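Local coordinates for protein glutathione s-transferase III (Zea mays, PDB 1AW9) that probably conjugates reduced glutathione to hydrophobic electrophiles, including certain herbicides, and so acts in herbicide detoxification in maize, at residues A[10-20]-A[163-174]; A[19-27]-A[74-85]. One frame throughout, in Å; residues are numbered along the deposited sequence.

Contact 1 (A[10-20]-A[163-174])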
loop_
_atom_site.group_PDB
_atom_site.type_symbol
_atom_site.label_atom_id
_atom_site.label_comp_id
_atom_site.label_asym_id
_atom_site.label_seq_id
_atom_site.Cartn_x
_atom_site.Cartn_y
_atom_site.Cartn_z
ATOM N N LEU A 10 24.129 -7.519 15.263
ATOM C CA LEU A 10 22.773 -8.056 15.392
ATOM C C LEU A 10 22.034 -8.213 14.077
ATOM O O LEU A 10 21.047 -8.936 14.007
ATOM C CB LEU A 10 21.938 -7.202 16.335
ATOM C CG LEU A 10 22.319 -7.472 17.788
ATOM C CD1 LEU A 10 21.630 -6.475 18.703
ATOM C CD2 LEU A 10 21.971 -8.907 18.161
ATOM N N SER A 11 22.483 -7.501 13.057
ATOM C CA SER A 11 21.856 -7.557 11.762
ATOM C C SER A 11 22.035 -8.933 11.103
ATOM O O SER A 11 23.170 -9.348 10.794
ATOM C CB SER A 11 22.438 -6.456 10.900
ATOM O OG SER A 11 22.600 -6.902 9.570
ATOM N N PRO A 12 20.915 -9.626 10.796
ATOM C CA PRO A 12 21.001 -10.949 10.173
ATOM C C PRO A 12 21.778 -10.964 8.856
ATOM O O PRO A 12 22.249 -12.013 8.406
ATOM C CB PRO A 12 19.524 -11.333 9.949
ATOM C CG PRO A 12 18.777 -10.580 10.983
ATOM C CD PRO A 12 19.509 -9.228 10.990
ATOM N N ASN A 13 21.886 -9.815 8.215
ATOM C CA ASN A 13 22.590 -9.777 6.957
ATOM C C ASN A 13 24.084 -9.789 7.242
ATOM O O ASN A 13 24.865 -10.290 6.435
ATOM C CB ASN A 13 22.120 -8.596 6.105
ATOM C CG ASN A 13 20.745 -8.849 5.458
ATOM O OD1 ASN A 13 20.472 -9.946 4.983
ATOM N ND2 ASN A 13 19.872 -7.849 5.476
ATOM N N VAL A 14 24.479 -9.281 8.412
ATOM C CA VAL A 14 25.891 -9.318 8.818
ATOM C C VAL A 14 26.147 -10.747 9.277
ATOM O O VAL A 14 27.130 -11.362 8.887
ATOM C CB VAL A 14 26.200 -8.344 9.965
ATOM C CG1 VAL A 14 27.591 -8.618 10.580
ATOM C CG2 VAL A 14 26.139 -6.946 9.432
ATOM N N VAL A 15 25.207 -11.323 10.026
ATOM C CA VAL A 15 25.356 -12.701 10.477
ATOM C C VAL A 15 25.446 -13.703 9.313
ATOM O O VAL A 15 26.094 -14.731 9.451
ATOM C CB VAL A 15 24.252 -13.089 11.473
ATOM C CG1 VAL A 15 24.392 -14.568 11.905
ATOM C CG2 VAL A 15 24.305 -12.164 12.669
ATOM N N ARG A 16 24.819 -13.420 8.169
ATOM C CA ARG A 16 24.903 -14.322 7.027
ATOM C C ARG A 16 26.344 -14.414 6.527
ATOM O O ARG A 16 26.742 -15.425 5.917
ATOM C CB ARG A 16 24.033 -13.844 5.849
ATOM C CG ARG A 16 24.066 -14.789 4.595
ATOM C CD ARG A 16 23.365 -14.290 3.270
ATOM N NE ARG A 16 21.910 -14.211 3.415
ATOM C CZ ARG A 16 21.252 -13.082 3.671
ATOM N NH1 ARG A 16 21.914 -11.931 3.758
ATOM N NH2 ARG A 16 19.984 -13.132 4.068
ATOM N N VAL A 17 27.084 -13.311 6.658
ATOM C CA VAL A 17 28.478 -13.276 6.189
ATOM C C VAL A 17 29.376 -13.943 7.216
ATOM O O VAL A 17 30.212 -14.750 6.857
ATOM C CB VAL A 17 28.974 -11.847 5.890
ATOM C CG1 VAL A 17 30.408 -11.891 5.387
ATOM C CG2 VAL A 17 28.089 -11.213 4.838
ATOM N N ALA A 18 29.169 -13.613 8.487
ATOM C CA ALA A 18 29.925 -14.196 9.582
ATOM C C ALA A 18 29.785 -15.733 9.482
ATOM O O ALA A 18 30.757 -16.475 9.656
ATOM C CB ALA A 18 29.368 -13.679 10.916
ATOM N N THR A 19 28.579 -16.196 9.149
ATOM C CA THR A 19 28.287 -17.614 8.991
ATOM C C THR A 19 29.317 -18.233 8.055
ATOM O O THR A 19 29.999 -19.187 8.408
ATOM C CB THR A 19 26.859 -17.834 8.410
ATOM O OG1 THR A 19 25.889 -17.428 9.375
ATOM C CG2 THR A 19 26.600 -19.272 8.095
ATOM N N VAL A 20 29.451 -17.672 6.867
ATOM C CA VAL A 20 30.387 -18.192 5.908
ATOM C C VAL A 20 31.847 -17.991 6.341
ATOM O O VAL A 20 32.674 -18.864 6.096
ATOM C CB VAL A 20 30.076 -17.633 4.508
ATOM C CG1 VAL A 20 31.209 -17.862 3.552
ATOM C CG2 VAL A 20 28.857 -18.330 3.964
ATOM N N LEU A 163 27.137 -23.744 0.136
ATOM C CA LEU A 163 26.883 -22.324 0.299
ATOM C C LEU A 163 25.363 -22.084 0.304
ATOM O O LEU A 163 24.854 -21.269 1.081
ATOM C CB LEU A 163 27.545 -21.569 -0.850
ATOM C CG LEU A 163 27.512 -20.034 -0.818
ATOM C CD1 LEU A 163 28.271 -19.503 0.409
ATOM C CD2 LEU A 163 28.102 -19.494 -2.113
ATOM N N ALA A 164 24.648 -22.808 -0.548
ATOM C CA ALA A 164 23.198 -22.682 -0.632
ATOM C C ALA A 164 22.539 -22.803 0.743
ATOM O O ALA A 164 21.682 -21.979 1.080
ATOM C CB ALA A 164 22.614 -23.712 -1.608
ATOM N N ASP A 165 22.981 -23.754 1.574
ATOM C CA ASP A 165 22.371 -23.929 2.910
ATOM C C ASP A 165 22.814 -22.865 3.900
ATOM O O ASP A 165 22.002 -22.368 4.684
ATOM C CB ASP A 165 22.671 -25.320 3.512
ATOM C CG ASP A 165 22.475 -26.446 2.511
ATOM O OD1 ASP A 165 23.425 -26.723 1.785
ATOM O OD2 ASP A 165 21.385 -27.035 2.388
ATOM N N ALA A 166 24.097 -22.512 3.843
ATOM C CA ALA A 166 24.686 -21.566 4.766
ATOM C C ALA A 166 24.052 -20.170 4.665
ATOM O O ALA A 166 23.905 -19.470 5.681
ATOM C CB ALA A 166 26.223 -21.504 4.538
ATOM N N ASN A 167 23.663 -19.792 3.441
ATOM C CA ASN A 167 23.046 -18.490 3.180
ATOM C C ASN A 167 21.683 -18.347 3.856
ATOM O O ASN A 167 21.201 -17.235 4.069
ATOM C CB ASN A 167 22.944 -18.233 1.670
ATOM C CG ASN A 167 24.221 -17.608 1.091
ATOM O OD1 ASN A 167 25.133 -17.225 1.830
ATOM N ND2 ASN A 167 24.262 -17.446 -0.211
ATOM N N HIS A 168 21.106 -19.478 4.265
ATOM C CA HIS A 168 19.817 -19.491 4.927
ATOM C C HIS A 168 19.929 -19.401 6.405
ATOM O O HIS A 168 19.006 -18.948 7.045
ATOM C CB HIS A 168 19.096 -20.795 4.672
ATOM C CG HIS A 168 18.506 -20.906 3.307
ATOM N ND1 HIS A 168 19.227 -21.316 2.219
ATOM C CD2 HIS A 168 17.242 -20.713 2.880
ATOM C CE1 HIS A 168 18.434 -21.383 1.174
ATOM N NE2 HIS A 168 17.210 -21.021 1.545
ATOM N N ALA A 169 21.042 -19.844 6.969
ATOM C CA ALA A 169 21.167 -19.918 8.415
ATOM C C ALA A 169 20.787 -18.764 9.339
ATOM O O ALA A 169 20.102 -19.002 10.348
ATOM C CB ALA A 169 22.512 -20.469 8.785
ATOM N N SER A 170 21.230 -17.532 9.042
ATOM C CA SER A 170 20.925 -16.400 9.915
ATOM C C SER A 170 19.454 -16.096 9.953
ATOM O O SER A 170 18.915 -15.844 11.021
ATOM C CB SER A 170 21.732 -15.154 9.577
ATOM O OG SER A 170 21.414 -14.642 8.322
ATOM N N TYR A 171 18.785 -16.154 8.808
ATOM C CA TYR A 171 17.366 -15.893 8.794
ATOM C C TYR A 171 16.530 -17.014 9.389
ATOM O O TYR A 171 15.508 -16.730 10.011
ATOM C CB TYR A 171 16.892 -15.424 7.433
ATOM C CG TYR A 171 16.987 -13.905 7.322
ATOM C CD1 TYR A 171 15.960 -13.087 7.796
ATOM C CD2 TYR A 171 18.113 -13.284 6.762
ATOM C CE1 TYR A 171 16.045 -11.704 7.716
ATOM C CE2 TYR A 171 18.205 -11.881 6.680
ATOM C CZ TYR A 171 17.161 -11.112 7.159
ATOM O OH TYR A 171 17.215 -9.735 7.059
ATOM N N LEU A 172 16.981 -18.270 9.295
ATOM C CA LEU A 172 16.251 -19.373 9.916
ATOM C C LEU A 172 16.356 -19.176 11.437
ATOM O O LEU A 172 15.389 -19.366 12.187
ATOM C CB LEU A 172 16.848 -20.724 9.514
ATOM C CG LEU A 172 16.434 -21.320 8.168
ATOM C CD1 LEU A 172 17.200 -22.592 8.003
ATOM C CD2 LEU A 172 14.934 -21.598 8.078
ATOM N N LEU A 173 17.543 -18.766 11.874
ATOM C CA LEU A 173 17.828 -18.494 13.281
ATOM C C LEU A 173 16.871 -17.432 13.815
ATOM O O LEU A 173 16.176 -17.648 14.800
ATOM C CB LEU A 173 19.294 -18.045 13.435
ATOM C CG LEU A 173 19.891 -17.886 14.829
ATOM C CD1 LEU A 173 19.518 -16.551 15.440
ATOM C CD2 LEU A 173 19.446 -19.033 15.733
ATOM N N TYR A 174 16.809 -16.284 13.159
ATOM C CA TYR A 174 15.914 -15.219 13.614
ATOM C C TYR A 174 14.441 -15.604 13.535
ATOM O O TYR A 174 13.683 -15.291 14.444
ATOM C CB TYR A 174 16.201 -13.918 12.865
ATOM C CG TYR A 174 17.437 -13.225 13.383
ATOM C CD1 TYR A 174 18.696 -13.783 13.199
ATOM C CD2 TYR A 174 17.347 -12.023 14.086
ATOM C CE1 TYR A 174 19.848 -13.163 13.704
ATOM C CE2 TYR A 174 18.489 -11.394 14.589
ATOM C CZ TYR A 174 19.737 -11.965 14.393
ATOM O OH TYR A 174 20.876 -11.325 14.830
HETATM O O HOH W 1 23.599 -17.563 7.255
#

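Contact 2 (A[19-27]-A[74-85]). With CD (cadmium ion), chain F.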
loop_
_atom_site.group_PDB
_atom_site.type_symbol
_atom_site.label_atom_id
_atom_site.label_comp_id
_atom_site.label_asym_id
_atom_site.label_seq_id
_atom_site.Cartn_x
_atom_site.Cartn_y
_atom_site.Cartn_z
ATOM N N THR A 19 28.579 -16.196 9.149
ATOM C CA THR A 19 28.287 -17.614 8.991
ATOM C C THR A 19 29.317 -18.233 8.055
ATOM O O THR A 19 29.999 -19.187 8.408
ATOM C CB THR A 19 26.859 -17.834 8.410
ATOM O OG1 THR A 19 25.889 -17.428 9.375
ATOM C CG2 THR A 19 26.600 -19.272 8.095
ATOM N N VAL A 20 29.451 -17.672 6.867
ATOM C CA VAL A 20 30.387 -18.192 5.908
ATOM C C VAL A 20 31.847 -17.991 6.341
ATOM O O VAL A 20 32.674 -18.864 6.096
ATOM C CB VAL A 20 30.076 -17.633 4.508
ATOM C CG1 VAL A 20 31.209 -17.862 3.552
ATOM C CG2 VAL A 20 28.857 -18.330 3.964
ATOM N N LEU A 21 32.166 -16.916 7.057
ATOM C CA LEU A 21 33.558 -16.715 7.480
ATOM C C LEU A 21 33.989 -17.773 8.511
ATOM O O LEU A 21 35.109 -18.272 8.446
ATOM C CB LEU A 21 33.807 -15.295 8.008
ATOM C CG LEU A 21 33.610 -14.085 7.055
ATOM C CD1 LEU A 21 33.741 -12.809 7.819
ATOM C CD2 LEU A 21 34.560 -14.065 5.906
ATOM N N ASN A 22 33.100 -18.154 9.425
ATOM C CA ASN A 22 33.441 -19.179 10.399
ATOM C C ASN A 22 33.556 -20.548 9.761
ATOM O O ASN A 22 34.401 -21.335 10.141
ATOM C CB ASN A 22 32.431 -19.226 11.506
ATOM C CG ASN A 22 32.492 -18.015 12.334
ATOM O OD1 ASN A 22 33.573 -17.552 12.647
ATOM N ND2 ASN A 22 31.342 -17.439 12.655
ATOM N N GLU A 23 32.718 -20.857 8.786
ATOM C CA GLU A 23 32.804 -22.162 8.158
ATOM C C GLU A 23 34.192 -22.319 7.565
ATOM O O GLU A 23 34.808 -23.354 7.713
ATOM C CB GLU A 23 31.745 -22.313 7.072
ATOM C CG GLU A 23 30.345 -22.569 7.588
ATOM C CD GLU A 23 30.125 -24.002 8.081
ATOM O OE1 GLU A 23 30.910 -24.904 7.725
ATOM O OE2 GLU A 23 29.155 -24.246 8.817
ATOM N N LYS A 24 34.648 -21.289 6.859
ATOM C CA LYS A 24 35.959 -21.250 6.216
ATOM C C LYS A 24 37.069 -21.057 7.268
ATOM O O LYS A 24 38.258 -21.075 6.945
ATOM C CB LYS A 24 35.992 -20.085 5.217
ATOM C CG LYS A 24 35.218 -20.350 3.938
ATOM C CD LYS A 24 36.098 -21.122 3.000
ATOM C CE LYS A 24 35.306 -21.974 2.072
ATOM N NZ LYS A 24 36.191 -22.996 1.462
ATOM N N GLY A 25 36.665 -20.867 8.521
ATOM C CA GLY A 25 37.610 -20.648 9.591
ATOM C C GLY A 25 38.533 -19.449 9.380
ATOM O O GLY A 25 39.652 -19.425 9.915
ATOM N N LEU A 26 38.067 -18.430 8.662
ATOM C CA LEU A 26 38.881 -17.258 8.408
ATOM C C LEU A 26 38.852 -16.332 9.597
ATOM O O LEU A 26 37.958 -16.414 10.409
ATOM C CB LEU A 26 38.400 -16.538 7.155
ATOM C CG LEU A 26 38.486 -17.352 5.854
ATOM C CD1 LEU A 26 37.892 -16.587 4.692
ATOM C CD2 LEU A 26 39.935 -17.687 5.528
ATOM N N ASP A 27 39.870 -15.493 9.730
ATOM C CA ASP A 27 39.935 -14.519 10.820
ATOM C C ASP A 27 39.313 -13.220 10.375
ATOM O O ASP A 27 39.606 -12.745 9.274
ATOM C CB ASP A 27 41.371 -14.202 11.192
ATOM C CG ASP A 27 41.937 -15.182 12.159
ATOM O OD1 ASP A 27 41.465 -15.192 13.333
ATOM O OD2 ASP A 27 42.859 -15.931 11.739
ATOM N N ILE A 74 34.293 -15.066 -1.013
ATOM C CA ILE A 74 35.047 -15.737 0.008
ATOM C C ILE A 74 35.008 -17.262 -0.187
ATOM O O ILE A 74 36.014 -17.906 0.021
ATOM C CB ILE A 74 34.472 -15.383 1.383
ATOM C CG1 ILE A 74 34.731 -13.909 1.703
ATOM C CG2 ILE A 74 34.953 -16.357 2.438
ATOM C CD1 ILE A 74 36.182 -13.471 1.638
ATOM N N ALA A 75 33.864 -17.830 -0.579
ATOM C CA ALA A 75 33.721 -19.281 -0.759
ATOM C C ALA A 75 34.579 -19.842 -1.882
ATOM O O ALA A 75 35.014 -20.990 -1.822
ATOM C CB ALA A 75 32.262 -19.675 -0.961
ATOM N N SER A 76 34.805 -19.060 -2.925
ATOM C CA SER A 76 35.641 -19.545 -4.015
ATOM C C SER A 76 37.096 -19.128 -3.839
ATOM O O SER A 76 38.001 -19.879 -4.181
ATOM C CB SER A 76 35.103 -19.097 -5.379
ATOM O OG SER A 76 34.650 -17.752 -5.354
ATOM N N LYS A 77 37.318 -17.957 -3.256
ATOM C CA LYS A 77 38.661 -17.446 -3.047
ATOM C C LYS A 77 39.387 -18.269 -2.009
ATOM O O LYS A 77 40.518 -18.692 -2.225
ATOM C CB LYS A 77 38.630 -15.975 -2.633
ATOM C CG LYS A 77 39.957 -15.289 -2.696
ATOM C CD LYS A 77 40.152 -14.504 -1.453
ATOM C CE LYS A 77 41.541 -13.895 -1.364
ATOM N NZ LYS A 77 41.643 -12.637 -2.142
ATOM N N TYR A 78 38.756 -18.493 -0.875
ATOM C CA TYR A 78 39.380 -19.289 0.146
ATOM C C TYR A 78 38.782 -20.683 0.090
ATOM O O TYR A 78 38.471 -21.273 1.125
ATOM C CB TYR A 78 39.129 -18.684 1.502
ATOM C CG TYR A 78 39.646 -17.293 1.644
ATOM C CD1 TYR A 78 40.929 -17.077 2.081
ATOM C CD2 TYR A 78 38.823 -16.192 1.422
ATOM C CE1 TYR A 78 41.386 -15.818 2.312
ATOM C CE2 TYR A 78 39.271 -14.912 1.653
ATOM C CZ TYR A 78 40.559 -14.737 2.099
ATOM O OH TYR A 78 41.058 -13.490 2.356
ATOM N N ALA A 79 38.665 -21.211 -1.124
ATOM C CA ALA A 79 38.101 -22.529 -1.395
ATOM C C ALA A 79 38.617 -23.707 -0.550
ATOM O O ALA A 79 37.885 -24.685 -0.339
ATOM C CB ALA A 79 38.278 -22.841 -2.858
ATOM N N SER A 80 39.862 -23.621 -0.085
ATOM C CA SER A 80 40.482 -24.683 0.689
ATOM C C SER A 80 40.341 -24.567 2.190
ATOM O O SER A 80 40.135 -25.580 2.870
ATOM C CB SER A 80 41.943 -24.768 0.320
ATOM O OG SER A 80 42.046 -24.717 -1.092
ATOM N N GLU A 81 40.514 -23.369 2.736
ATOM C CA GLU A 81 40.360 -23.214 4.175
ATOM C C GLU A 81 38.979 -23.759 4.540
ATOM O O GLU A 81 38.047 -23.701 3.727
ATOM C CB GLU A 81 40.455 -21.747 4.601
ATOM C CG GLU A 81 41.843 -21.298 5.055
ATOM C CD GLU A 81 42.655 -20.641 3.947
ATOM O OE1 GLU A 81 42.105 -19.813 3.195
ATOM O OE2 GLU A 81 43.861 -20.926 3.840
ATOM N N GLY A 82 38.887 -24.312 5.751
ATOM C CA GLY A 82 37.655 -24.884 6.274
ATOM C C GLY A 82 36.825 -25.687 5.293
ATOM O O GLY A 82 37.342 -26.253 4.327
ATOM N N THR A 83 35.517 -25.664 5.517
ATOM C CA THR A 83 34.550 -26.384 4.710
ATOM C C THR A 83 34.543 -25.980 3.264
ATOM O O THR A 83 34.668 -24.809 2.920
ATOM C CB THR A 83 33.126 -26.138 5.237
ATOM O OG1 THR A 83 33.080 -26.430 6.641
ATOM C CG2 THR A 83 32.098 -26.977 4.481
ATOM N N ASP A 84 34.303 -26.950 2.412
ATOM C CA ASP A 84 34.242 -26.651 1.017
ATOM C C ASP A 84 32.778 -26.268 0.804
ATOM O O ASP A 84 31.913 -27.148 0.725
ATOM C CB ASP A 84 34.605 -27.887 0.196
ATOM C CG ASP A 84 34.778 -27.578 -1.281
ATOM O OD1 ASP A 84 34.663 -26.381 -1.670
ATOM O OD2 ASP A 84 35.045 -28.541 -2.049
ATOM N N LEU A 85 32.485 -24.966 0.796
ATOM C CA LEU A 85 31.096 -24.525 0.596
ATOM C C LEU A 85 30.684 -24.674 -0.864
ATOM O O LEU A 85 29.503 -24.585 -1.211
ATOM C CB LEU A 85 30.874 -23.101 1.124
ATOM C CG LEU A 85 31.056 -22.911 2.627
ATOM C CD1 LEU A 85 31.110 -21.458 2.940
ATOM C CD2 LEU A 85 29.988 -23.585 3.424
HETATM CD CD CD F . 43.365 -17.968 13.035
HETATM O O HOH W 2 34.685 -23.382 -0.740
#

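Contact 1 (A[10-20]-A[163-174])
With chi1 of S170 at 65°, its OG sits between the backbone N and the carbonyl carbon and points at the first turn of helix 12-20, while R16 runs extended through its first two torsions and bends at chi3 (-68°) to lay its guanidinium beside N167 and Y171. S170 OG donates to P12 O at 2.8 Å; this carbonyl also takes the helical bond from R16 N, and the two donors reach it from opposite faces of its plane. R16 NE meets N167 O at 3.2 Å, on an in-plane lone pair, and R16 NH1 holds N13 OD1 at 2.7 Å, within the guanidinium plane. The flat group lies nearly parallel to the Y171 ring, with NH2 3.3 Å from CD2. Such meshing is how a GST joins its two domains: the first helix of the thioredoxin-like half packs on the helical C-terminal half, here with helices 12-20 and 169-174 crossing at 128°. At the start of helix 163-166, D165 OD1 accepts from T162 N, one half of the N-capping box familiar from this family. P12 is wedged between two tyrosines. Its CG stands 3.5 Å above the centre of the Y174 ring, and its CB lies over one face of Y171, 3.8 Å from the centroid. Y174 OH reaches back to L10 O in a weak bond. Deeper in, a bridging water donates to T19 OG1 and A166 O and accepts from S170 N, and V20 CG2 touches L163 CD1 at 3.8 Å. N13 ND2 turns to Y107 OH and to L123 O of the second subunit, and N167 OD1 is held by N71 ND2. S11, which probably binds glutathione, N-caps helix 12-20, its OG accepting from V14 N at 3.2 Å.

Contact 2 (A[19-27]-A[74-85])
The backbones of K24 and G82 almost touch, their CA atoms 4.0 Å apart, where helix 12-23 ends against the turn that follows helix 67-77; G82, without a side chain, brings its CA-H to E23 O. The helix closes in a Schellman motif, G25 taking positive phi, so within the thioredoxin-like domain the chain is turned back toward strand 28-31. T83 N donates to E23 O, coming from above the carbonyl plane, and T83 OG1 bonds E23 OE1 at 2.9 Å; R200 supplies the same carboxylate oxygen with a salt bridge. K24 buries more surface here than any other residue. Bent at chi2 (-83°), its chain dips into the turn and sets NZ among three main-chain carbonyls: T83 O at 2.8 Å, Y78 O at 2.9 Å and E81 O at 3.0 Å, the last met nearly head-on. A water 2.7 Å from NZ is a fourth acceptor, so three N-H must serve four partners. The carbonyl dipoles around it would be expected to favour its charged form. On the other flank, V20 CG1 packs on L85 CD1, and I74 CG2 touches both L21 CD2 and L26 CD1. Beyond the turn D27 OD2 binds a cadmium ion at 2.5 Å. The Y78 ring is sandwiched between aliphatic carbons: K77 CD covers one face, and L26 CD1 lies over the other, 3.6 Å from the ring centroid.

Both contacts are built on helix 12-23, with T19 and V20 belonging to each, and contact 2 is nested within the chain loop that contact 1 closes. Their centres lie 14 Å apart, yet they meet directly: L163 N is 2.8 Å from L85 O, a probable hydrogen bond, and L163 CD1 packs 4.2 Å from A75 CB. Contact 1 holds the glutathione end of the helix, with S11, P12 and N13 as probable binding residues and the side chain of R16 about 3 Å from that of S67, another such residue. Contact 2 secures the far end; there the side chain of V20 is about 12 Å from that of N13.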